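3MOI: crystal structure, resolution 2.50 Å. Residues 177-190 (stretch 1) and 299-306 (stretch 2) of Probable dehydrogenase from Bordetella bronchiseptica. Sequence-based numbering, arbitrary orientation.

Stretch 1, residues 177-190: NQLPHQIDSIKTIT
Stretch 2 (299-306) HFGVMLVT

How do the two backbones lie? The helix that carries P180 to T190 runs in roughly the same sense as the strand that passes through V302 to T306, at 26° between their N-to-C directions and 11.2 Å at closest approach. In register, H181 CA is 7.5 Å from F300 CA, and I189 CA is 8.7 Å from V305 CA. No direct hydrogen bond joins the stretches; side chains bridge the 11.2 Å between the axes.

What holds F300? Its chi1 is t (-164°) and chi2 is 72°, which brings its ring against the start of the helix. H181, chi1 m and chi2 -51°, sets CB over one ring face, 3.8 Å from the F300 centroid and 14° off the normal, a CH-pi contact. The H181 ring turns its edge toward that face, with centroids 5.1 Å apart and planes at 61°. Q182, m then t, places CG at the ring edge, 3.8 Å from F300 CD2.

How do S185, I189, M303 and V305 continue the contact? One helical turn after H181, S185 is m, so its OG donates to H181 O at 2.7 Å while S185 CB meets M303 SD at 3.9 Å. M303 extends through m and t before chi3 bends to 14°, bringing CE to I189 CD1 at a tight 3.1 Å. I189 is m, t; its other branch puts CG2 4.2 Å from CG2 of V305, whose chi1 is t.

Is there a polar link? Q182 closes chi3 at -49°, and its NE2 donates to a water at 3.2 Å from NE2; the water oxygen lies 2.6 Å from F300 O and 3.2 Å from V302 O. Between these two carbonyls, G301 adopts phi 58° and psi -154°, a positive phi that favours glycine.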

ATOM      1  N   ASN A 177       2.129  -9.857 -17.060  1.00 34.07           N
ATOM      2  CA  ASN A 177       2.549 -11.146 -16.449  1.00 33.79           C
ATOM      3  C   ASN A 177       2.370 -11.168 -14.923  1.00 33.52           C
ATOM      4  O   ASN A 177       2.560 -12.212 -14.278  1.00 34.28           O
ATOM      5  CB  ASN A 177       3.995 -11.408 -16.866  1.00 32.64           C
ATOM      6  CG  ASN A 177       4.122 -11.507 -18.393  1.00 35.54           C
ATOM      7  OD1 ASN A 177       3.655 -12.465 -18.989  1.00 36.35           O
ATOM      8  ND2 ASN A 177       4.714 -10.489 -19.034  1.00 38.92           N
ATOM      9  N   GLN A 178       2.056 -10.012 -14.330  1.00 32.77           N
ATOM     10  CA  GLN A 178       1.913  -9.931 -12.870  1.00 31.97           C
ATOM     11  C   GLN A 178       0.649  -9.129 -12.432  1.00 31.68           C
ATOM     12  O   GLN A 178      -0.207  -9.596 -11.672  1.00 31.14           O
ATOM     13  CB  GLN A 178       3.185  -9.351 -12.290  1.00 32.00           C
ATOM     14  CG  GLN A 178       4.437 -10.286 -12.382  1.00 31.83           C
ATOM     15  CD  GLN A 178       4.301 -11.495 -11.418  1.00 32.32           C
ATOM     16  OE1 GLN A 178       3.739 -12.543 -11.772  1.00 30.01           O
ATOM     17  NE2 GLN A 178       4.746 -11.312 -10.197  1.00 26.86           N
ATOM     18  N   LEU A 179       0.510  -7.929 -12.935  1.00 31.63           N
ATOM     19  CA  LEU A 179      -0.614  -7.110 -12.579  1.00 31.94           C
ATOM     20  C   LEU A 179      -1.973  -7.852 -12.769  1.00 31.98           C
ATOM     21  O   LEU A 179      -2.893  -7.680 -11.983  1.00 31.26           O
ATOM     22  CB  LEU A 179      -0.552  -5.852 -13.431  1.00 32.14           C
ATOM     23  CG  LEU A 179       0.006  -4.590 -12.780  1.00 34.25           C
ATOM     24  CD1 LEU A 179       1.070  -4.843 -11.705  1.00 35.33           C
ATOM     25  CD2 LEU A 179       0.446  -3.533 -13.817  1.00 33.96           C
ATOM     26  N   PRO A 180      -2.095  -8.704 -13.804  1.00 31.60           N
ATOM     27  CA  PRO A 180      -3.398  -9.360 -13.906  1.00 31.37           C
ATOM     28  C   PRO A 180      -3.781 -10.148 -12.644  1.00 30.88           C
ATOM     29  O   PRO A 180      -4.964 -10.231 -12.294  1.00 30.31           O
ATOM     30  CB  PRO A 180      -3.283 -10.254 -15.172  1.00 31.12           C
ATOM     31  CG  PRO A 180      -2.357  -9.505 -16.049  1.00 32.57           C
ATOM     32  CD  PRO A 180      -1.306  -8.868 -15.025  1.00 32.04           C
ATOM     33  N   HIS A 181      -2.804 -10.669 -11.923  1.00 31.53           N
ATOM     34  CA  HIS A 181      -3.123 -11.366 -10.673  1.00 31.49           C
ATOM     35  C   HIS A 181      -3.786 -10.440  -9.644  1.00 30.67           C
ATOM     36  O   HIS A 181      -4.753 -10.821  -8.978  1.00 31.14           O
ATOM     37  CB  HIS A 181      -1.874 -12.016 -10.092  1.00 32.64           C
ATOM     38  CG  HIS A 181      -1.304 -13.116 -10.926  1.00 33.15           C
ATOM     39  ND1 HIS A 181      -2.069 -14.168 -11.406  1.00 35.68           N
ATOM     40  CD2 HIS A 181      -0.024 -13.379 -11.289  1.00 36.17           C
ATOM     41  CE1 HIS A 181      -1.298 -14.989 -12.102  1.00 37.57           C
ATOM     42  NE2 HIS A 181      -0.044 -14.551 -12.022  1.00 39.70           N
ATOM     43  N   GLN A 182      -3.348  -9.207  -9.573  1.00 29.21           N
ATOM     44  CA  GLN A 182      -3.961  -8.291  -8.649  1.00 29.49           C
ATOM     45  C   GLN A 182      -5.285  -7.822  -9.206  1.00 30.12           C
ATOM     46  O   GLN A 182      -6.280  -7.733  -8.492  1.00 32.22           O
ATOM     47  CB  GLN A 182      -3.024  -7.104  -8.384  1.00 29.92           C
ATOM     48  CG  GLN A 182      -1.761  -7.512  -7.649  1.00 29.96           C
ATOM     49  CD  GLN A 182      -0.746  -6.462  -7.535  1.00 33.00           C
ATOM     50  OE1 GLN A 182      -0.427  -5.837  -8.503  1.00 42.99           O
ATOM     51  NE2 GLN A 182      -0.181  -6.269  -6.342  1.00 34.63           N
ATOM     52  N   ILE A 183      -5.324  -7.531 -10.498  1.00 29.21           N
ATOM     53  CA  ILE A 183      -6.515  -6.995 -11.047  1.00 28.42           C
ATOM     54  C   ILE A 183      -7.591  -8.052 -10.884  1.00 29.58           C
ATOM     55  O   ILE A 183      -8.686  -7.744 -10.473  1.00 28.49           O
ATOM     56  CB  ILE A 183      -6.345  -6.635 -12.521  1.00 28.86           C
ATOM     57  CG1 ILE A 183      -5.319  -5.510 -12.713  1.00 29.22           C
ATOM     58  CG2 ILE A 183      -7.694  -6.228 -13.181  1.00 23.53           C
ATOM     59  CD1 ILE A 183      -4.955  -5.319 -14.193  1.00 26.85           C
ATOM     60  N   ASP A 184      -7.294  -9.304 -11.213  1.00 30.70           N
ATOM     61  CA  ASP A 184      -8.334 -10.329 -11.147  1.00 32.03           C
ATOM     62  C   ASP A 184      -8.791 -10.554  -9.727  1.00 33.51           C
ATOM     63  O   ASP A 184      -9.969 -10.848  -9.494  1.00 33.43           O
ATOM     64  CB  ASP A 184      -7.858 -11.659 -11.708  1.00 32.64           C
ATOM     65  CG  ASP A 184      -7.679 -11.633 -13.217  1.00 35.07           C
ATOM     66  OD1 ASP A 184      -8.358 -10.845 -13.909  1.00 37.26           O
ATOM     67  OD2 ASP A 184      -6.823 -12.390 -13.699  1.00 42.02           O
ATOM     68  N   SER A 185      -7.867 -10.393  -8.768  1.00 34.49           N
ATOM     69  CA  SER A 185      -8.234 -10.601  -7.377  1.00 35.21           C
ATOM     70  C   SER A 185      -9.158  -9.495  -6.916  1.00 34.06           C
ATOM     71  O   SER A 185     -10.146  -9.748  -6.164  1.00 33.26           O
ATOM     72  CB  SER A 185      -6.988 -10.696  -6.502  1.00 35.68           C
ATOM     73  OG  SER A 185      -6.225 -11.810  -6.985  1.00 38.67           O
ATOM     74  N   ILE A 186      -8.854  -8.282  -7.367  1.00 32.33           N
ATOM     75  CA  ILE A 186      -9.673  -7.138  -6.989  1.00 31.83           C
ATOM     76  C   ILE A 186     -11.070  -7.344  -7.546  1.00 31.79           C
ATOM     77  O   ILE A 186     -12.024  -7.271  -6.828  1.00 32.86           O
ATOM     78  CB  ILE A 186      -9.055  -5.864  -7.464  1.00 31.98           C
ATOM     79  CG1 ILE A 186      -7.774  -5.567  -6.655  1.00 33.89           C
ATOM     80  CG2 ILE A 186      -9.987  -4.741  -7.326  1.00 31.69           C
ATOM     81  CD1 ILE A 186      -6.912  -4.494  -7.269  1.00 34.81           C
ATOM     82  N   LYS A 187     -11.207  -7.683  -8.806  1.00 31.34           N
ATOM     83  CA  LYS A 187     -12.512  -8.010  -9.319  1.00 31.87           C
ATOM     84  C   LYS A 187     -13.227  -9.163  -8.595  1.00 30.96           C
ATOM     85  O   LYS A 187     -14.453  -9.139  -8.407  1.00 29.99           O
ATOM     86  CB  LYS A 187     -12.383  -8.370 -10.755  1.00 33.43           C
ATOM     87  CG  LYS A 187     -11.952  -7.185 -11.654  1.00 36.18           C
ATOM     88  CD  LYS A 187     -12.480  -7.456 -13.065  1.00 38.26           C
ATOM     89  CE  LYS A 187     -11.621  -8.301 -13.842  1.00 38.12           C
ATOM     90  NZ  LYS A 187     -12.169  -8.440 -15.209  1.00 36.98           N
ATOM     91  N   THR A 188     -12.486 -10.191  -8.246  1.00 30.27           N
ATOM     92  CA  THR A 188     -13.082 -11.332  -7.606  1.00 30.80           C
ATOM     93  C   THR A 188     -13.594 -10.993  -6.189  1.00 32.25           C
ATOM     94  O   THR A 188     -14.743 -11.255  -5.858  1.00 32.63           O
ATOM     95  CB  THR A 188     -12.071 -12.450  -7.513  1.00 31.86           C
ATOM     96  OG1 THR A 188     -11.765 -12.958  -8.829  1.00 32.71           O
ATOM     97  CG2 THR A 188     -12.586 -13.573  -6.614  1.00 29.18           C
ATOM     98  N   ILE A 189     -12.741 -10.357  -5.359  1.00 33.14           N
ATOM     99  CA  ILE A 189     -13.121  -9.945  -4.030  1.00 31.33           C
ATOM    100  C   ILE A 189     -14.313  -9.015  -4.119  1.00 31.81           C
ATOM    101  O   ILE A 189     -15.224  -9.147  -3.329  1.00 32.23           O
ATOM    102  CB  ILE A 189     -11.963  -9.250  -3.323  1.00 31.28           C
ATOM    103  CG1 ILE A 189     -10.862 -10.259  -2.998  1.00 30.90           C
ATOM    104  CG2 ILE A 189     -12.403  -8.563  -2.014  1.00 28.09           C
ATOM    105  CD1 ILE A 189      -9.415  -9.648  -2.910  1.00 26.68           C
ATOM    106  N   THR A 190     -14.329  -8.051  -5.020  1.00 30.64           N
ATOM    107  CA  THR A 190     -15.375  -7.086  -4.891  1.00 31.46           C
ATOM    108  C   THR A 190     -16.591  -7.413  -5.696  1.00 32.39           C
ATOM    109  O   THR A 190     -17.635  -6.903  -5.439  1.00 33.06           O
ATOM    110  CB  THR A 190     -14.963  -5.686  -5.308  1.00 31.75           C
ATOM    111  OG1 THR A 190     -14.742  -5.656  -6.725  1.00 31.66           O
ATOM    112  CG2 THR A 190     -13.715  -5.227  -4.507  1.00 30.46           C
ATOM    113  N   HIS A 299      -0.737 -17.154  -2.128  1.00 38.78           N
ATOM    114  CA  HIS A 299      -1.087 -15.713  -1.912  1.00 38.12           C
ATOM    115  C   HIS A 299      -0.356 -14.848  -2.943  1.00 37.01           C
ATOM    116  O   HIS A 299       0.578 -15.317  -3.578  1.00 36.85           O
ATOM    117  CB  HIS A 299      -0.696 -15.265  -0.495  1.00 37.18           C
ATOM    118  CG  HIS A 299       0.761 -14.962  -0.339  1.00 37.85           C
ATOM    119  ND1 HIS A 299       1.253 -13.674  -0.298  1.00 41.21           N
ATOM    120  CD2 HIS A 299       1.838 -15.776  -0.203  1.00 38.33           C
ATOM    121  CE1 HIS A 299       2.570 -13.712  -0.152  1.00 40.90           C
ATOM    122  NE2 HIS A 299       2.950 -14.974  -0.075  1.00 38.78           N
ATOM    123  N   PHE A 300      -0.744 -13.605  -3.116  1.00 36.34           N
ATOM    124  CA  PHE A 300       0.032 -12.747  -4.022  1.00 36.66           C
ATOM    125  C   PHE A 300       0.291 -11.396  -3.375  1.00 36.42           C
ATOM    126  O   PHE A 300      -0.559 -10.495  -3.378  1.00 37.39           O
ATOM    127  CB  PHE A 300      -0.710 -12.587  -5.353  1.00 36.51           C
ATOM    128  CG  PHE A 300       0.142 -12.061  -6.452  1.00 36.11           C
ATOM    129  CD1 PHE A 300       1.095 -12.854  -7.021  1.00 34.18           C
ATOM    130  CD2 PHE A 300      -0.053 -10.782  -6.946  1.00 38.85           C
ATOM    131  CE1 PHE A 300       1.893 -12.405  -8.054  1.00 36.84           C
ATOM    132  CE2 PHE A 300       0.747 -10.295  -7.972  1.00 42.09           C
ATOM    133  CZ  PHE A 300       1.743 -11.125  -8.533  1.00 42.06           C
ATOM    134  N   GLY A 301       1.461 -11.249  -2.800  1.00 36.57           N
ATOM    135  CA  GLY A 301       1.741 -10.078  -1.954  1.00 35.75           C
ATOM    136  C   GLY A 301       0.709 -10.077  -0.844  1.00 34.92           C
ATOM    137  O   GLY A 301       0.128 -11.133  -0.500  1.00 34.91           O
ATOM    138  N   VAL A 302       0.434  -8.895  -0.323  1.00 33.72           N
ATOM    139  CA  VAL A 302      -0.585  -8.765   0.666  1.00 33.45           C
ATOM    140  C   VAL A 302      -1.765  -8.009   0.148  1.00 33.63           C
ATOM    141  O   VAL A 302      -1.653  -7.199  -0.729  1.00 34.53           O
ATOM    142  CB  VAL A 302      -0.087  -8.140   1.993  1.00 33.83           C
ATOM    143  CG1 VAL A 302       1.475  -8.263   2.169  1.00 32.11           C
ATOM    144  CG2 VAL A 302      -0.666  -6.800   2.202  1.00 33.04           C
ATOM    145  N   MET A 303      -2.923  -8.293   0.711  1.00 34.61           N
ATOM    146  CA  MET A 303      -4.159  -7.779   0.218  1.00 34.98           C
ATOM    147  C   MET A 303      -5.012  -7.444   1.425  1.00 34.94           C
ATOM    148  O   MET A 303      -5.468  -8.353   2.102  1.00 35.62           O
ATOM    149  CB  MET A 303      -4.813  -8.847  -0.671  1.00 35.48           C
ATOM    150  CG  MET A 303      -4.084  -9.042  -2.069  1.00 37.69           C
ATOM    151  SD  MET A 303      -4.874 -10.136  -3.329  1.00 34.95           S
ATOM    152  CE  MET A 303      -6.422 -10.247  -2.598  1.00 32.13           C
ATOM    153  N   LEU A 304      -5.195  -6.146   1.689  1.00 34.46           N
ATOM    154  CA  LEU A 304      -5.926  -5.623   2.839  1.00 35.01           C
ATOM    155  C   LEU A 304      -7.279  -4.987   2.466  1.00 34.57           C
ATOM    156  O   LEU A 304      -7.330  -3.925   1.846  1.00 34.74           O
ATOM    157  CB  LEU A 304      -5.039  -4.562   3.577  1.00 35.86           C
ATOM    158  CG  LEU A 304      -3.746  -5.092   4.262  1.00 35.41           C
ATOM    159  CD1 LEU A 304      -2.576  -4.133   4.350  1.00 30.42           C
ATOM    160  CD2 LEU A 304      -4.101  -5.581   5.648  1.00 36.79           C
ATOM    161  N   VAL A 305      -8.379  -5.611   2.861  1.00 34.11           N
ATOM    162  CA  VAL A 305      -9.691  -5.176   2.367  1.00 32.90           C
ATOM    163  C   VAL A 305     -10.337  -4.453   3.476  1.00 33.77           C
ATOM    164  O   VAL A 305     -10.600  -5.060   4.483  1.00 34.99           O
ATOM    165  CB  VAL A 305     -10.549  -6.381   2.019  1.00 31.85           C
ATOM    166  CG1 VAL A 305     -11.917  -5.977   1.530  1.00 25.03           C
ATOM    167  CG2 VAL A 305      -9.790  -7.242   1.064  1.00 31.00           C
ATOM    168  N   THR A 306     -10.604  -3.171   3.352  1.00 33.65           N
ATOM    169  CA  THR A 306     -11.158  -2.546   4.495  1.00 34.03           C
ATOM    170  C   THR A 306     -12.665  -2.320   4.320  1.00 35.56           C
ATOM    171  O   THR A 306     -13.146  -1.595   3.441  1.00 35.47           O
ATOM    172  CB  THR A 306     -10.264  -1.322   5.036  1.00 34.19           C
ATOM    173  OG1 THR A 306     -10.977  -0.099   5.055  1.00 35.48           O
ATOM    174  CG2 THR A 306      -9.009  -1.200   4.379  1.00 30.18           C
TER
HETATM  175  O   HOH W   1      -0.921  -7.923  -3.745  1.00 36.45           O